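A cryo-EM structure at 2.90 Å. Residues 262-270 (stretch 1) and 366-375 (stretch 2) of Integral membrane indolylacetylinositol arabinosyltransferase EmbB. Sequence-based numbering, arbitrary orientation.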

# COMPACT_ATOMS: atom_id res chain seq x y z
N VAL B 262 -1.03 30.24 -38.54
CA VAL B 262 -2.00 29.18 -38.31
C VAL B 262 -1.47 27.90 -38.95
O VAL B 262 -1.05 27.92 -40.11
CB VAL B 262 -3.39 29.53 -38.88
CG1 VAL B 262 -4.34 28.36 -38.70
CG2 VAL B 262 -3.94 30.77 -38.21
N THR B 263 -1.47 26.82 -38.19
CA THR B 263 -1.03 25.51 -38.65
C THR B 263 -2.17 24.51 -38.50
O THR B 263 -3.29 24.86 -38.13
CB THR B 263 0.21 25.05 -37.88
OG1 THR B 263 -0.03 25.18 -36.47
CG2 THR B 263 1.41 25.89 -38.26
N ALA B 264 -1.88 23.25 -38.80
CA ALA B 264 -2.86 22.18 -38.66
C ALA B 264 -2.91 21.61 -37.25
O ALA B 264 -3.81 20.83 -36.95
CB ALA B 264 -2.57 21.06 -39.66
N VAL B 265 -1.96 21.97 -36.39
CA VAL B 265 -1.98 21.49 -35.02
C VAL B 265 -2.92 22.33 -34.17
O VAL B 265 -3.52 21.83 -33.21
CB VAL B 265 -0.55 21.48 -34.44
CG1 VAL B 265 -0.54 20.94 -33.02
CG2 VAL B 265 0.38 20.68 -35.33
N ASP B 266 -3.07 23.62 -34.50
CA ASP B 266 -3.94 24.49 -33.73
C ASP B 266 -5.39 24.03 -33.80
O ASP B 266 -6.07 23.94 -32.78
CB ASP B 266 -3.82 25.93 -34.22
CG ASP B 266 -2.50 26.56 -33.84
OD1 ASP B 266 -1.99 26.27 -32.74
OD2 ASP B 266 -1.96 27.35 -34.65
N GLY B 267 -5.87 23.74 -35.01
CA GLY B 267 -7.23 23.24 -35.15
C GLY B 267 -7.43 21.94 -34.40
O GLY B 267 -8.44 21.76 -33.71
N VAL B 268 -6.48 21.01 -34.52
CA VAL B 268 -6.60 19.72 -33.85
C VAL B 268 -6.70 19.91 -32.34
O VAL B 268 -7.61 19.37 -31.70
CB VAL B 268 -5.42 18.81 -34.22
CG1 VAL B 268 -5.33 17.64 -33.26
CG2 VAL B 268 -5.57 18.31 -35.65
N VAL B 269 -5.79 20.69 -31.76
CA VAL B 269 -5.79 20.87 -30.31
C VAL B 269 -7.06 21.58 -29.85
O VAL B 269 -7.72 21.14 -28.90
CB VAL B 269 -4.53 21.63 -29.86
CG1 VAL B 269 -4.60 21.94 -28.38
CG2 VAL B 269 -3.29 20.81 -30.17
N VAL B 270 -7.42 22.68 -30.52
CA VAL B 270 -8.58 23.46 -30.10
C VAL B 270 -9.85 22.63 -30.19
O VAL B 270 -10.64 22.57 -29.24
CB VAL B 270 -8.69 24.75 -30.92
CG1 VAL B 270 -10.06 25.37 -30.76
CG2 VAL B 270 -7.60 25.73 -30.50
N SER B 366 10.45 22.68 -37.10
CA SER B 366 10.05 21.30 -37.31
C SER B 366 8.56 21.15 -37.03
O SER B 366 8.04 21.72 -36.06
CB SER B 366 10.86 20.37 -36.42
OG SER B 366 10.46 19.02 -36.60
N ARG B 367 7.88 20.38 -37.87
CA ARG B 367 6.47 20.10 -37.68
C ARG B 367 6.23 18.96 -36.70
O ARG B 367 5.23 18.97 -35.97
CB ARG B 367 5.81 19.79 -39.02
CG ARG B 367 4.29 19.75 -38.98
CD ARG B 367 3.71 21.05 -38.45
NE ARG B 367 3.52 22.05 -39.49
CZ ARG B 367 2.49 22.07 -40.33
NH1 ARG B 367 1.55 21.13 -40.26
NH2 ARG B 367 2.40 23.02 -41.25
N ALA B 368 7.13 17.97 -36.69
CA ALA B 368 7.01 16.88 -35.73
C ALA B 368 7.09 17.38 -34.30
O ALA B 368 6.41 16.85 -33.42
CB ALA B 368 8.10 15.83 -35.99
N ALA B 369 7.91 18.41 -34.04
CA ALA B 369 8.00 18.96 -32.69
C ALA B 369 6.69 19.62 -32.28
O ALA B 369 6.25 19.47 -31.13
CB ALA B 369 9.16 19.95 -32.61
N MET B 370 6.06 20.35 -33.19
CA MET B 370 4.77 20.96 -32.88
C MET B 370 3.70 19.91 -32.63
O MET B 370 2.91 20.02 -31.68
CB MET B 370 4.34 21.89 -34.02
CG MET B 370 4.90 23.30 -33.92
SD MET B 370 4.05 24.30 -32.69
CE MET B 370 2.51 24.64 -33.54
N TRP B 371 3.67 18.86 -33.46
CA TRP B 371 2.71 17.79 -33.25
C TRP B 371 2.95 17.11 -31.91
O TRP B 371 1.99 16.80 -31.18
CB TRP B 371 2.80 16.77 -34.38
CG TRP B 371 2.01 17.16 -35.59
CD1 TRP B 371 2.50 17.65 -36.76
CD2 TRP B 371 0.59 17.10 -35.75
NE1 TRP B 371 1.47 17.89 -37.64
CE2 TRP B 371 0.29 17.56 -37.04
CE3 TRP B 371 -0.46 16.69 -34.91
CZ2 TRP B 371 -1.01 17.64 -37.52
CZ3 TRP B 371 -1.75 16.77 -35.39
CH2 TRP B 371 -2.02 17.24 -36.68
N ALA B 372 4.21 16.87 -31.55
CA ALA B 372 4.52 16.23 -30.28
C ALA B 372 4.08 17.10 -29.11
O ALA B 372 3.46 16.60 -28.16
CB ALA B 372 6.02 15.93 -30.19
N ALA B 373 4.39 18.39 -29.16
CA ALA B 373 3.98 19.30 -28.09
C ALA B 373 2.46 19.30 -27.93
O ALA B 373 1.95 19.16 -26.82
CB ALA B 373 4.50 20.71 -28.37
N GLY B 374 1.73 19.45 -29.04
CA GLY B 374 0.28 19.49 -28.95
C GLY B 374 -0.30 18.20 -28.41
O GLY B 374 -1.16 18.21 -27.52
N LEU B 375 0.17 17.06 -28.92
CA LEU B 375 -0.40 15.78 -28.51
C LEU B 375 -0.06 15.45 -27.06
O LEU B 375 -0.90 14.90 -26.34
CB LEU B 375 0.08 14.67 -29.44
CG LEU B 375 -0.50 14.73 -30.85
CD1 LEU B 375 0.14 13.68 -31.75
CD2 LEU B 375 -2.00 14.56 -30.83

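Two helical segments of EmbB, whose touching residues are at least 103 positions apart in sequence, run nearly parallel here, their axes inclined by 10° and 9.9 Å apart at closest approach. No hydrogen bond crosses between them. Within the helices, backbone bonds such as Val269 N to Val265 O and Gly374 N to Met370 O are 2.9 Å long. The contact between them is one of packing and buries 449 Å².

One contact is of the CH-pi kind. Val265, buried and pointing toward the other helix, places CG2 3.6 Å from the centroid of the five-membered ring of Trp371, only 12° off the ring normal. A methyl group over an aromatic face presents weakly polarized C–H bonds to the pi cloud, and the compact, branched valine suits this place. The CA-to-CB bond of Trp371 points sideways, but the end of the side chain comes nearer, and the indole lies alongside Ala264, Val265 and Val268.

Other contacts are apolar. Val265 CG2 is 4.3 Å from Met370 CB, and Val268 CG2 lies 3.8 Å from Trp371 CH2, oblique to the ring. Ala264 CB approaches Trp371 CZ2 at 4.3 Å; its single methyl meets the indole while taking little space.

Van der Waals contacts also pair carbon with oxygen. Val265 CG1 comes within 3.8 Å of Met370 O, and Ala264 O lies 4.0 Å from Trp371 CH2, again oblique. The unbranched Met370 side chain, with all three chi angles m, extends to the start of the first stretch, where its CE is 3.9 Å from Thr263 OG1. That hydroxyl makes a weak hydrogen bond to Asp266 OD2 at 3.4 Å, within its own stretch.

Gly374 contributes by lacking a side chain. Its CA lies 4.0 Å from Val269 CG2 and 4.4 Å from Val265 CG1, so the valine methyls pack directly against backbone. An ideal CB here would point toward the first helix and fall 2.9 Å from Val265 CG1, a clash, and 3.1 Å from Val269 CG2, which is tight. Glycine thus suits the close passage, where the CA atoms of Val269 and Gly374 are 6.4 Å apart.

Near the beginning of each stretch, Arg367 makes looser contacts. Its CA-to-CB bond points sideways, but the long chain brings the guanidinium nearer: Thr263 CG2 sits over one face, 4.3 Å from Arg367 NH2, and Ala264 CB is 4.2 Å from Arg367 NH1. The flat, delocalized group can pack against methyls even though it is charged.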